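Local coordinates for protein sucrose 6(F)-phosphate phosphorylase (Thermoanaerobacterium thermosaccharolyticum DSM 571, PDB 6S9V) that is a bacterial phosphorylase of the alpha-amylase family, an enzyme built around an eight-stranded TIM barrel with a separate antiparallel sheet near the C terminus, at residues 371-376 / 434-439; 395-400 / 427-432; 168-173 / 213-218; 101-106 / 176-181; 33-38 / 81-86. One frame throughout, in Å; residues are numbered along the deposited sequence.

Contact 1 of 5, residues 371-376 / 434-439; sequences DDDAYL and VQRLLK
L376 and R436 illustrate how a single helix-helix contact can have an apolar layer and an ionic one back to back. The tight side belongs to L376: its CD1 lies 3.8 Å from L437 CA, meeting the backbone of the second helix itself. With CG anti to the backbone N (chi1 179°), Y375 points its ring so that OH comes within 3.9 Å of L437 CD2, while OH is hydrogen-bonded to G395 O and to R379. L376 CG also underlies one face of the R436 guanidinium, set toward the rim. Beyond this layer the contact becomes polar and more open. D373 OD1 takes both end-on nitrogens of R436, at 2.9 Å from NH1 and 3.1 Å from NH2, the two arriving from opposite faces of the carboxylate plane, with the flat groups turned 64° apart. A water in the guanidinium plane, 2.9 Å from R436 NH1, relays to D372 OD2, and Y365 holds the other oxygen of D372. R436 NH2 has a further salt bridge to the terminal carboxylate of V502. Helix 372-384, which leads into barrel strand 388-392, runs nearly parallel to helix 432-446 (18° between their segments), with V433 and L440 of the latter continuing the apolar layer around L376.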
# COMPACT_ATOMS: atom_id res chain seq x y z
N ASP A 371 -12.29 -15.44 13.07
CA ASP A 371 -12.76 -16.72 12.52
C ASP A 371 -11.65 -17.29 11.66
O ASP A 371 -11.46 -16.88 10.51
CB ASP A 371 -14.03 -16.46 11.70
CG ASP A 371 -14.67 -17.73 11.17
OD1 ASP A 371 -14.00 -18.76 10.99
OD2 ASP A 371 -15.87 -17.64 10.82
N ASP A 372 -10.90 -18.25 12.22
CA ASP A 372 -9.74 -18.81 11.52
C ASP A 372 -10.13 -19.31 10.14
O ASP A 372 -9.42 -19.08 9.15
CB ASP A 372 -9.15 -19.98 12.30
CG ASP A 372 -8.44 -19.57 13.57
OD1 ASP A 372 -8.39 -18.37 13.89
OD2 ASP A 372 -7.93 -20.47 14.27
N ASP A 373 -11.23 -20.07 10.06
CA ASP A 373 -11.63 -20.67 8.80
C ASP A 373 -11.99 -19.61 7.77
O ASP A 373 -11.58 -19.70 6.61
CB ASP A 373 -12.80 -21.63 9.05
CG ASP A 373 -12.38 -22.86 9.87
OD1 ASP A 373 -11.20 -23.25 9.81
OD2 ASP A 373 -13.22 -23.40 10.62
N ALA A 374 -12.74 -18.59 8.18
CA ALA A 374 -13.07 -17.50 7.27
C ALA A 374 -11.82 -16.74 6.85
O ALA A 374 -11.70 -16.31 5.69
CB ALA A 374 -14.07 -16.56 7.92
N TYR A 375 -10.86 -16.59 7.77
CA TYR A 375 -9.64 -15.87 7.45
C TYR A 375 -8.79 -16.64 6.45
O TYR A 375 -8.26 -16.06 5.50
CB TYR A 375 -8.85 -15.61 8.73
CG TYR A 375 -7.55 -14.89 8.48
CD1 TYR A 375 -7.54 -13.70 7.76
CD2 TYR A 375 -6.35 -15.39 8.95
CE1 TYR A 375 -6.36 -13.03 7.52
CE2 TYR A 375 -5.16 -14.71 8.71
CZ TYR A 375 -5.17 -13.54 8.00
OH TYR A 375 -4.00 -12.86 7.74
N LEU A 376 -8.66 -17.96 6.63
CA LEU A 376 -7.97 -18.77 5.64
C LEU A 376 -8.71 -18.74 4.30
O LEU A 376 -8.09 -18.71 3.24
CB LEU A 376 -7.81 -20.20 6.13
CG LEU A 376 -6.50 -20.54 6.84
CD1 LEU A 376 -5.29 -20.31 5.94
CD2 LEU A 376 -6.36 -19.71 8.09
N VAL A 434 -1.79 -19.61 12.03
CA VAL A 434 -0.60 -19.14 11.33
C VAL A 434 0.06 -20.28 10.57
O VAL A 434 0.49 -20.12 9.42
CB VAL A 434 0.37 -18.48 12.33
CG1 VAL A 434 1.68 -18.10 11.64
CG2 VAL A 434 -0.28 -17.26 12.96
N GLN A 435 0.15 -21.46 11.19
CA GLN A 435 0.72 -22.60 10.48
C GLN A 435 -0.12 -22.96 9.25
O GLN A 435 0.43 -23.31 8.20
CB GLN A 435 0.86 -23.80 11.42
CG GLN A 435 2.02 -23.70 12.43
CD GLN A 435 3.41 -23.58 11.78
OE1 GLN A 435 3.73 -24.30 10.83
NE2 GLN A 435 4.24 -22.68 12.31
N ARG A 436 -1.45 -22.86 9.36
CA ARG A 436 -2.30 -23.09 8.19
C ARG A 436 -2.03 -22.06 7.10
O ARG A 436 -2.00 -22.39 5.91
CB ARG A 436 -3.77 -23.05 8.58
CG ARG A 436 -4.22 -24.21 9.44
CD ARG A 436 -5.63 -23.96 9.95
NE ARG A 436 -6.61 -23.97 8.87
CZ ARG A 436 -7.87 -23.58 9.00
NH1 ARG A 436 -8.32 -23.13 10.17
NH2 ARG A 436 -8.70 -23.64 7.96
N LEU A 437 -1.87 -20.79 7.49
CA LEU A 437 -1.60 -19.74 6.51
C LEU A 437 -0.25 -19.94 5.84
O LEU A 437 -0.12 -19.71 4.62
CB LEU A 437 -1.67 -18.37 7.18
CG LEU A 437 -1.37 -17.15 6.31
CD1 LEU A 437 -2.20 -17.15 5.02
CD2 LEU A 437 -1.62 -15.87 7.12
N LEU A 438 0.77 -20.34 6.60
CA LEU A 438 2.08 -20.56 6.01
C LEU A 438 2.04 -21.69 4.98
O LEU A 438 2.69 -21.61 3.93
CB LEU A 438 3.11 -20.84 7.10
CG LEU A 438 3.39 -19.67 8.05
CD1 LEU A 438 4.39 -20.05 9.13
CD2 LEU A 438 3.90 -18.45 7.28
N LYS A 439 1.29 -22.76 5.28
CA LYS A 439 1.15 -23.86 4.32
C LYS A 439 0.46 -23.39 3.05
O LYS A 439 0.86 -23.76 1.93
CB LYS A 439 0.39 -25.02 4.97
CG LYS A 439 0.35 -26.27 4.12
CD LYS A 439 -0.30 -27.44 4.84
CE LYS A 439 -0.44 -28.65 3.92
NZ LYS A 439 -1.09 -29.81 4.60
O HOH W 1 -7.06 -22.64 12.77

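Contact 2 of 5, residues 395-400 / 427-432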
# COMPACT_ATOMS: atom_id res chain seq x y z
N GLY A 395 -1.27 -9.52 9.64
CA GLY A 395 -2.11 -10.60 9.17
C GLY A 395 -1.37 -11.92 9.05
O GLY A 395 -1.95 -12.98 9.27
N LEU A 396 -0.08 -11.86 8.73
CA LEU A 396 0.74 -13.07 8.70
C LEU A 396 0.69 -13.80 10.04
O LEU A 396 0.66 -15.03 10.08
CB LEU A 396 2.18 -12.70 8.36
CG LEU A 396 3.18 -13.85 8.39
CD1 LEU A 396 2.87 -14.86 7.28
CD2 LEU A 396 4.62 -13.33 8.28
N LEU A 397 0.69 -13.05 11.13
CA LEU A 397 0.71 -13.61 12.48
C LEU A 397 -0.68 -13.64 13.10
O LEU A 397 -0.80 -13.84 14.31
CB LEU A 397 1.68 -12.82 13.35
CG LEU A 397 3.11 -12.77 12.78
CD1 LEU A 397 4.03 -11.97 13.67
CD2 LEU A 397 3.64 -14.19 12.61
N ALA A 398 -1.72 -13.45 12.29
CA ALA A 398 -3.11 -13.43 12.76
C ALA A 398 -3.28 -12.47 13.93
O ALA A 398 -3.90 -12.78 14.94
CB ALA A 398 -3.58 -14.84 13.12
N GLY A 399 -2.72 -11.27 13.78
CA GLY A 399 -2.75 -10.31 14.87
C GLY A 399 -4.14 -9.71 15.04
O GLY A 399 -4.88 -9.50 14.08
N VAL A 400 -4.49 -9.45 16.30
CA VAL A 400 -5.75 -8.81 16.64
C VAL A 400 -5.51 -7.33 16.91
O VAL A 400 -4.38 -6.89 17.15
CB VAL A 400 -6.44 -9.47 17.85
CG1 VAL A 400 -6.72 -10.94 17.59
CG2 VAL A 400 -5.60 -9.30 19.10
N GLU A 427 6.26 -17.18 19.48
CA GLU A 427 4.99 -17.71 19.97
C GLU A 427 3.93 -17.70 18.87
O GLU A 427 3.21 -18.69 18.68
CB GLU A 427 4.49 -16.90 21.17
CG GLU A 427 5.22 -17.17 22.46
CD GLU A 427 4.78 -18.47 23.12
OE1 GLU A 427 3.62 -18.56 23.59
OE2 GLU A 427 5.59 -19.40 23.14
N SER A 428 3.82 -16.59 18.13
CA SER A 428 2.72 -16.43 17.19
C SER A 428 2.79 -17.44 16.06
O SER A 428 1.75 -17.95 15.61
CB SER A 428 2.72 -15.01 16.63
OG SER A 428 2.33 -14.07 17.60
N VAL A 429 4.00 -17.75 15.56
CA VAL A 429 4.10 -18.63 14.40
C VAL A 429 3.66 -20.05 14.73
O VAL A 429 3.40 -20.84 13.82
CB VAL A 429 5.53 -18.65 13.82
CG1 VAL A 429 5.92 -17.28 13.34
CG2 VAL A 429 6.53 -19.18 14.84
N GLN A 430 3.57 -20.39 16.01
CA GLN A 430 3.12 -21.71 16.41
C GLN A 430 1.60 -21.83 16.47
O GLN A 430 1.09 -22.95 16.57
CB GLN A 430 3.73 -22.07 17.77
CG GLN A 430 5.25 -22.08 17.74
CD GLN A 430 5.87 -22.54 19.04
OE1 GLN A 430 5.75 -23.70 19.42
NE2 GLN A 430 6.57 -21.63 19.71
N LYS A 431 0.87 -20.72 16.38
CA LYS A 431 -0.58 -20.78 16.39
C LYS A 431 -1.08 -21.57 15.18
O LYS A 431 -0.54 -21.46 14.08
CB LYS A 431 -1.19 -19.38 16.36
CG LYS A 431 -0.90 -18.55 17.60
CD LYS A 431 -1.92 -17.44 17.75
CE LYS A 431 -1.69 -16.31 16.75
NZ LYS A 431 -2.68 -15.21 16.93
N ASN A 432 -2.13 -22.37 15.40
CA ASN A 432 -2.64 -23.21 14.32
C ASN A 432 -3.01 -22.39 13.10
O ASN A 432 -2.71 -22.79 11.97
CB ASN A 432 -3.85 -24.01 14.80
CG ASN A 432 -4.38 -24.94 13.73
OD1 ASN A 432 -5.40 -24.66 13.10
ND2 ASN A 432 -3.69 -26.05 13.51
O HOH W 2 -0.24 -11.98 16.47
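L397 holds CG anti to its own carbonyl carbon (chi1 -57°) and V429 does the same with CG1 (chi1 -62°); the two side chains run alongside each other in one direction, with L397 CD2 3.9 Å from V429 CG1. Just beside them L397 CB faces S428 CB at 4.1 Å. Helix 393-396 finishes in a Schellman motif with A398, at positive phi, as its C-prime residue. The motif closes the last helical carbonyls and turns the chain, so that L397 O and A398 O, beyond the helix, face the type I turn from S428 to K431. Chi3 of K431 (-74°) turns CE toward L397 O, 3.6 Å away, and NZ beyond it makes a weak hydrogen bond of 3.4 Å to A398 O. L397 O also accepts from a water 2.9 Å away, which has a weak link to S428 OG, itself bonded to E424 O. A398 CB, 3.9 Å from K431 NZ, also touches V433 and V434 of helix 432-446, and L397 packs on Y420.

Contact 3 of 5, residues 168-173 / 213-218; sequences WTTFGK and VGYVIK. With SO4 (sulfate ion), chain I; SO4 (sulfate ion), chain D.
F171 drives the rim of its ring into the face of Y215, a T-shaped pair with centroids 5.1 Å apart and planes at 75°. F171 CZ makes the closest approach, standing 3.7 Å from Y215 CE2, off centre over the tyrosine ring. T170 fills the angle between the two rings: its CG2 lies over one face of F171 and also reaches Y215 CD1 at 3.8 Å. A sulfate ion, probably from the crystallisation liquor, places O1 at the edge of the Y215 ring, in its plane, where it accepts from OH at 2.8 Å. The second pairing slides rather than crosses. K218 and W168 run antiparallel, K218 CG resting over the five-membered ring in a CH-pi contact and CE approaching W168 CD1 to 3.4 Å. The bend at chi2 (68°) turns CD of K218 back, and its NZ returns to Y215 O at 2.7 Å; a salt bridge to D181, which also receives T170 OG1, gives the ammonium a counter-charge. The segment 213-218 leaves the C-terminal end of barrel strand 207-210, the side where TIM barrels keep their active sites, and meets the loop between strands 164-168 and 179-181.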
# COMPACT_ATOMS: atom_id res chain seq x y z
N TRP A 168 3.16 24.86 0.63
CA TRP A 168 2.14 23.83 0.55
C TRP A 168 2.53 22.61 1.38
O TRP A 168 3.66 22.12 1.30
CB TRP A 168 1.91 23.45 -0.91
CG TRP A 168 0.51 23.02 -1.22
CD1 TRP A 168 0.04 21.75 -1.36
CD2 TRP A 168 -0.62 23.89 -1.38
NE1 TRP A 168 -1.31 21.77 -1.62
CE2 TRP A 168 -1.73 23.07 -1.63
CE3 TRP A 168 -0.79 25.28 -1.33
CZ2 TRP A 168 -3.01 23.60 -1.85
CZ3 TRP A 168 -2.05 25.80 -1.55
CH2 TRP A 168 -3.15 24.96 -1.80
N THR A 169 1.58 22.13 2.18
CA THR A 169 1.76 20.92 2.98
C THR A 169 0.43 20.18 2.94
O THR A 169 -0.49 20.52 3.69
CB THR A 169 2.19 21.24 4.41
OG1 THR A 169 1.20 22.04 5.07
CG2 THR A 169 3.52 22.00 4.41
N THR A 170 0.32 19.20 2.04
CA THR A 170 -0.92 18.44 1.89
C THR A 170 -1.24 17.65 3.15
O THR A 170 -2.41 17.55 3.55
CB THR A 170 -0.81 17.49 0.70
OG1 THR A 170 -0.71 18.24 -0.52
CG2 THR A 170 -2.01 16.56 0.62
N PHE A 171 -0.23 17.06 3.78
CA PHE A 171 -0.39 16.20 4.94
C PHE A 171 0.32 16.79 6.14
O PHE A 171 1.23 17.62 6.02
CB PHE A 171 0.18 14.80 4.67
CG PHE A 171 -0.42 14.12 3.48
CD1 PHE A 171 -1.65 13.51 3.58
CD2 PHE A 171 0.25 14.10 2.26
CE1 PHE A 171 -2.20 12.86 2.50
CE2 PHE A 171 -0.31 13.46 1.17
CZ PHE A 171 -1.54 12.85 1.29
N GLY A 172 -0.07 16.33 7.32
CA GLY A 172 0.63 16.70 8.53
C GLY A 172 -0.31 16.83 9.70
O GLY A 172 -1.23 17.66 9.67
N LYS A 173 -0.09 16.02 10.73
CA LYS A 173 -0.91 16.07 11.93
C LYS A 173 -0.51 17.20 12.86
O LYS A 173 -1.31 17.59 13.72
CB LYS A 173 -0.82 14.73 12.66
CG LYS A 173 -1.36 13.56 11.86
CD LYS A 173 -1.28 12.26 12.65
CE LYS A 173 -2.17 11.18 12.06
NZ LYS A 173 -1.86 10.88 10.63
N VAL A 213 1.00 9.58 -4.88
CA VAL A 213 1.31 10.15 -6.19
C VAL A 213 0.14 10.98 -6.71
O VAL A 213 0.34 11.96 -7.44
CB VAL A 213 1.71 9.04 -7.18
CG1 VAL A 213 0.53 8.13 -7.50
CG2 VAL A 213 2.30 9.65 -8.45
N GLY A 214 -1.09 10.65 -6.31
CA GLY A 214 -2.23 11.40 -6.80
C GLY A 214 -2.22 12.87 -6.42
O GLY A 214 -2.95 13.66 -7.03
N TYR A 215 -1.39 13.26 -5.45
CA TYR A 215 -1.39 14.63 -4.94
C TYR A 215 -0.34 15.53 -5.57
O TYR A 215 -0.30 16.72 -5.24
CB TYR A 215 -1.19 14.61 -3.43
CG TYR A 215 -2.33 13.96 -2.70
CD1 TYR A 215 -3.44 14.70 -2.34
CD2 TYR A 215 -2.32 12.60 -2.42
CE1 TYR A 215 -4.50 14.13 -1.69
CE2 TYR A 215 -3.39 12.01 -1.77
CZ TYR A 215 -4.47 12.78 -1.40
OH TYR A 215 -5.55 12.21 -0.76
N VAL A 216 0.49 15.03 -6.48
CA VAL A 216 1.67 15.80 -6.87
C VAL A 216 1.33 17.02 -7.73
O VAL A 216 2.11 17.98 -7.74
CB VAL A 216 2.72 14.94 -7.61
CG1 VAL A 216 3.24 13.85 -6.69
CG2 VAL A 216 2.17 14.36 -8.93
N ILE A 217 0.20 17.03 -8.43
CA ILE A 217 -0.16 18.17 -9.27
C ILE A 217 -1.14 19.06 -8.51
O ILE A 217 -2.25 18.64 -8.16
CB ILE A 217 -0.77 17.73 -10.62
CG1 ILE A 217 0.20 16.84 -11.39
CG2 ILE A 217 -1.17 18.96 -11.45
CD1 ILE A 217 1.56 17.47 -11.67
N LYS A 218 -0.74 20.31 -8.29
CA LYS A 218 -1.61 21.33 -7.73
C LYS A 218 -2.02 22.26 -8.86
O LYS A 218 -1.18 22.72 -9.63
CB LYS A 218 -0.91 22.12 -6.62
CG LYS A 218 -0.77 21.38 -5.29
CD LYS A 218 0.18 20.20 -5.40
CE LYS A 218 0.55 19.68 -4.04
NZ LYS A 218 1.38 18.46 -4.11
S SO4 I . -0.62 7.83 9.45
O1 SO4 I . -0.73 9.19 8.93
O2 SO4 I . -1.07 6.89 8.43
O3 SO4 I . -1.45 7.70 10.64
O4 SO4 I . 0.76 7.53 9.81
S SO4 D . -4.93 9.14 1.24
O1 SO4 D . -5.31 9.50 -0.13
O2 SO4 D . -5.37 10.16 2.18
O3 SO4 D . -5.55 7.86 1.57
O4 SO4 D . -3.48 9.03 1.34

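Contact 4 of 5, residues 101-106 / 176-181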
# COMPACT_ATOMS: atom_id res chain seq x y z
N HIS A 101 6.28 14.69 -1.01
CA HIS A 101 6.73 15.53 0.10
C HIS A 101 8.01 15.00 0.71
O HIS A 101 8.37 13.83 0.54
CB HIS A 101 5.64 15.64 1.18
CG HIS A 101 5.06 14.32 1.59
ND1 HIS A 101 3.82 13.89 1.17
CD2 HIS A 101 5.55 13.34 2.39
CE1 HIS A 101 3.58 12.70 1.69
NE2 HIS A 101 4.61 12.35 2.43
N VAL A 102 8.70 15.89 1.43
CA VAL A 102 9.95 15.60 2.12
C VAL A 102 9.89 16.25 3.50
O VAL A 102 9.13 17.19 3.74
CB VAL A 102 11.16 16.13 1.30
CG1 VAL A 102 11.18 17.66 1.30
CG2 VAL A 102 12.47 15.56 1.82
N SER A 103 10.70 15.72 4.42
CA SER A 103 10.72 16.27 5.78
C SER A 103 11.13 17.74 5.77
O SER A 103 12.03 18.16 5.04
CB SER A 103 11.70 15.49 6.64
OG SER A 103 11.80 16.07 7.93
N ARG A 104 10.48 18.54 6.63
CA ARG A 104 10.95 19.89 6.86
C ARG A 104 12.35 19.90 7.47
O ARG A 104 13.01 20.93 7.47
CB ARG A 104 10.00 20.65 7.79
CG ARG A 104 9.92 20.04 9.19
CD ARG A 104 9.17 20.94 10.16
NE ARG A 104 9.88 22.18 10.42
CZ ARG A 104 9.49 23.10 11.29
NH1 ARG A 104 8.38 22.93 12.01
NH2 ARG A 104 10.20 24.20 11.45
N ARG A 105 12.79 18.77 8.03
CA ARG A 105 14.11 18.71 8.63
C ARG A 105 15.18 18.26 7.64
O ARG A 105 16.33 18.09 8.04
CB ARG A 105 14.11 17.77 9.85
CG ARG A 105 12.94 17.95 10.80
CD ARG A 105 12.90 19.31 11.50
NE ARG A 105 11.64 19.46 12.23
CZ ARG A 105 11.31 20.49 13.00
NH1 ARG A 105 12.14 21.52 13.16
NH2 ARG A 105 10.14 20.50 13.63
N SER A 106 14.82 18.06 6.38
CA SER A 106 15.83 17.81 5.36
C SER A 106 16.71 19.05 5.16
O SER A 106 16.30 20.18 5.43
CB SER A 106 15.17 17.42 4.04
OG SER A 106 14.36 18.48 3.55
N PRO A 176 3.11 23.82 12.41
CA PRO A 176 3.34 23.51 10.99
C PRO A 176 3.59 22.03 10.77
O PRO A 176 3.99 21.33 11.69
CB PRO A 176 4.59 24.34 10.66
CG PRO A 176 5.28 24.50 11.96
CD PRO A 176 4.20 24.62 12.99
N SER A 177 3.35 21.57 9.54
CA SER A 177 3.54 20.17 9.21
C SER A 177 5.02 19.82 9.09
O SER A 177 5.85 20.67 8.76
CB SER A 177 2.84 19.83 7.89
OG SER A 177 3.16 18.51 7.50
N GLU A 178 5.32 18.55 9.37
CA GLU A 178 6.64 17.99 9.12
C GLU A 178 6.86 17.64 7.66
O GLU A 178 8.01 17.39 7.27
CB GLU A 178 6.84 16.73 9.95
CG GLU A 178 6.90 16.97 11.45
CD GLU A 178 8.15 17.69 11.90
OE1 GLU A 178 9.21 17.52 11.25
OE2 GLU A 178 8.08 18.39 12.94
N GLN A 179 5.80 17.61 6.86
CA GLN A 179 5.83 17.10 5.50
C GLN A 179 5.63 18.26 4.53
O GLN A 179 4.52 18.79 4.41
CB GLN A 179 4.77 16.02 5.31
CG GLN A 179 5.04 14.74 6.12
CD GLN A 179 3.79 13.89 6.32
OE1 GLN A 179 2.81 14.35 6.91
NE2 GLN A 179 3.82 12.65 5.86
N ILE A 180 6.71 18.66 3.86
CA ILE A 180 6.68 19.78 2.92
C ILE A 180 6.52 19.23 1.51
O ILE A 180 7.31 18.39 1.08
CB ILE A 180 7.96 20.63 3.02
CG1 ILE A 180 8.27 21.01 4.47
CG2 ILE A 180 7.81 21.87 2.14
CD1 ILE A 180 7.12 21.67 5.20
N ASP A 181 5.52 19.72 0.78
CA ASP A 181 5.28 19.23 -0.56
C ASP A 181 6.42 19.64 -1.50
O ASP A 181 6.94 20.75 -1.42
CB ASP A 181 3.95 19.74 -1.12
CG ASP A 181 2.75 18.98 -0.58
OD1 ASP A 181 2.75 18.64 0.61
OD2 ASP A 181 1.80 18.75 -1.36
O HOH W 3 6.62 20.69 12.44
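V102 and I180 form the hydrogen-bonded pair of a short antiparallel two-stranded sheet, V102 N to I180 O at 2.9 Å and I180 N to V102 O at 2.8 Å, and R104 N extends the pattern to E178 O. Beyond the strands the charged side chains take over. R105 is bent at chi2 (-65°), which turns CD, and it holds E178 side-on, NH2 to OE2 at 3.0 Å and NE to OE1 at 3.3 Å, with guanidinium and carboxylate planes only 25° apart; S61 provides a further partner for OE1. R104 lays its NE over the centre of the R105 guanidinium, two like charges stacked beside one carboxylate that probably eases their repulsion. A water, 2.9 Å from R104 NH1, ties that arginine to E178 OE2 and P176 O. On the H101 side, Q179 CD lies over one face of the imidazole, the planes 66° apart, and D63 binds the Q179 amide. On the other face of the sheet, I180 CG1 packs 3.8 Å from R104 CB. Both strands lie in the long excursion between barrel strand 92-97 and helix 187-202, consistent with domain B of the alpha-amylase family, where F109 of helix 107-115 and F156 of strand 153-157 back I180.

Contact 5 of 5, residues 33-38 / 81-86; sequences NLKTLN and WYDIKK
D83 presents a flat carboxylate to K35, whose CG stands 3.4 Å above its plane, while the ammonium comes in much nearer that plane, beside OD1. The two side chains cross at about a right angle, and the bend at chi4 (-66°) turns NZ back to OD1 at 3.3 Å, a weak, long salt bridge. A water approaches OD1 from above the same side of the plane as K35 CG; it accepts a hydrogen bond from N38 ND2 at 2.7 Å. The other oxygen, OD2, accepts from T80 N, just ahead of the helix that D83 belongs to. The amide of N38 is the second flat group: besides the water, ND2 points at D83 O over 3.5 Å, weak but nearly straight at 163°. Beneath this polar layer the contact turns apolar, with L34 CB 4.0 Å from D83 CB and L34 CD1 3.8 Å from I84 CD1. Adjacent barrel helices here meet through polar groups on the outer side and apolar ones toward the sheet. Helix 34-44 follows strand 22-25 and helix 81-88 follows strand 51-54; they lie nearly parallel, 16° apart, and L34 and I84 both rest on I54 of strand 51-54.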
# COMPACT_ATOMS: atom_id res chain seq x y z
N ASN A 33 14.45 -4.24 14.15
CA ASN A 33 15.32 -3.61 13.16
C ASN A 33 15.48 -4.56 11.97
O ASN A 33 14.94 -5.67 11.95
CB ASN A 33 16.68 -3.25 13.78
CG ASN A 33 17.36 -4.43 14.45
OD1 ASN A 33 17.61 -5.45 13.81
ND2 ASN A 33 17.66 -4.30 15.73
N LEU A 34 16.25 -4.10 10.97
CA LEU A 34 16.39 -4.87 9.74
C LEU A 34 17.19 -6.14 9.95
O LEU A 34 16.99 -7.13 9.23
CB LEU A 34 17.06 -4.01 8.66
CG LEU A 34 16.24 -2.84 8.14
CD1 LEU A 34 17.05 -1.98 7.18
CD2 LEU A 34 14.95 -3.31 7.47
N LYS A 35 18.09 -6.16 10.94
CA LYS A 35 18.87 -7.36 11.20
C LYS A 35 17.99 -8.45 11.80
O LYS A 35 18.07 -9.62 11.39
CB LYS A 35 20.04 -7.02 12.12
CG LYS A 35 21.05 -6.12 11.43
CD LYS A 35 22.18 -5.70 12.36
CE LYS A 35 23.27 -4.98 11.59
NZ LYS A 35 23.97 -5.86 10.61
N THR A 36 17.12 -8.10 12.75
CA THR A 36 16.18 -9.08 13.27
C THR A 36 15.14 -9.47 12.21
O THR A 36 14.70 -10.62 12.17
CB THR A 36 15.47 -8.56 14.53
OG1 THR A 36 14.56 -7.51 14.20
CG2 THR A 36 16.49 -8.06 15.56
N LEU A 37 14.75 -8.53 11.34
CA LEU A 37 13.87 -8.88 10.23
C LEU A 37 14.52 -9.94 9.34
O LEU A 37 13.90 -10.94 8.98
CB LEU A 37 13.51 -7.63 9.43
CG LEU A 37 12.74 -7.86 8.12
CD1 LEU A 37 11.46 -8.64 8.37
CD2 LEU A 37 12.42 -6.54 7.43
N ASN A 38 15.79 -9.72 8.98
CA ASN A 38 16.51 -10.71 8.18
C ASN A 38 16.62 -12.04 8.92
O ASN A 38 16.49 -13.11 8.31
CB ASN A 38 17.91 -10.19 7.82
CG ASN A 38 17.92 -9.35 6.54
OD1 ASN A 38 17.19 -9.63 5.59
ND2 ASN A 38 18.77 -8.32 6.51
N TRP A 81 22.04 0.60 4.58
CA TRP A 81 21.72 0.23 3.21
C TRP A 81 22.23 -1.16 2.87
O TRP A 81 21.67 -1.84 2.00
CB TRP A 81 22.29 1.26 2.25
CG TRP A 81 21.32 2.31 1.81
CD1 TRP A 81 21.43 3.66 1.99
CD2 TRP A 81 20.09 2.10 1.11
NE1 TRP A 81 20.35 4.30 1.43
CE2 TRP A 81 19.51 3.36 0.90
CE3 TRP A 81 19.42 0.96 0.66
CZ2 TRP A 81 18.30 3.52 0.24
CZ3 TRP A 81 18.23 1.11 -0.01
CH2 TRP A 81 17.66 2.38 -0.20
N TYR A 82 23.32 -1.61 3.51
CA TYR A 82 23.84 -2.95 3.24
C TYR A 82 22.92 -4.04 3.79
O TYR A 82 22.91 -5.16 3.26
CB TYR A 82 25.25 -3.06 3.79
CG TYR A 82 26.17 -2.13 3.05
CD1 TYR A 82 26.71 -2.50 1.83
CD2 TYR A 82 26.45 -0.87 3.55
CE1 TYR A 82 27.53 -1.64 1.13
CE2 TYR A 82 27.28 -0.01 2.86
CZ TYR A 82 27.81 -0.39 1.65
OH TYR A 82 28.63 0.46 0.96
N ASP A 83 22.16 -3.75 4.85
CA ASP A 83 21.13 -4.69 5.29
C ASP A 83 20.08 -4.89 4.20
O ASP A 83 19.57 -6.01 4.02
CB ASP A 83 20.47 -4.18 6.57
CG ASP A 83 21.44 -4.14 7.75
OD1 ASP A 83 22.32 -5.02 7.82
OD2 ASP A 83 21.32 -3.22 8.58
N ILE A 84 19.72 -3.82 3.49
CA ILE A 84 18.77 -3.92 2.38
C ILE A 84 19.38 -4.72 1.23
O ILE A 84 18.74 -5.58 0.62
CB ILE A 84 18.35 -2.52 1.91
CG1 ILE A 84 17.74 -1.71 3.06
CG2 ILE A 84 17.37 -2.60 0.74
CD1 ILE A 84 16.37 -2.12 3.45
N LYS A 85 20.63 -4.40 0.89
CA LYS A 85 21.32 -5.10 -0.19
C LYS A 85 21.37 -6.59 0.08
O LYS A 85 21.15 -7.40 -0.82
CB LYS A 85 22.72 -4.53 -0.35
CG LYS A 85 23.51 -5.10 -1.52
CD LYS A 85 24.91 -4.50 -1.54
CE LYS A 85 25.69 -4.92 -2.77
NZ LYS A 85 27.04 -4.28 -2.78
N LYS A 86 21.66 -6.98 1.33
CA LYS A 86 21.73 -8.39 1.67
C LYS A 86 20.36 -9.05 1.53
O LYS A 86 20.25 -10.15 0.99
CB LYS A 86 22.26 -8.55 3.10
CG LYS A 86 22.27 -9.98 3.61
CD LYS A 86 23.02 -10.09 4.93
CE LYS A 86 22.81 -11.45 5.58
NZ LYS A 86 23.66 -11.63 6.79
O HOH W 4 20.83 -7.90 8.21

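In the fold
Read from the N terminus, contact 5 closes first, joining the helices that follow the first two barrel strands. The chain then makes the third strand and enters its long excursion, where contact 4 opens at 101-106. Contact 3 opens at 168-173 before contact 4 closes at 176-181, and itself closes at 213-218 beyond the fourth strand; the two therefore cross and touch, tying the excursion to the barrel. After the seventh strand, contact 1 pairs helix 372-384 with helix 432-446 and encloses contact 2, which sets the end of helix 393-396 against the turn after helix 422-428. The centres of contacts 1 and 4 lie about 41 Å apart, on opposite sides of the chain's centre.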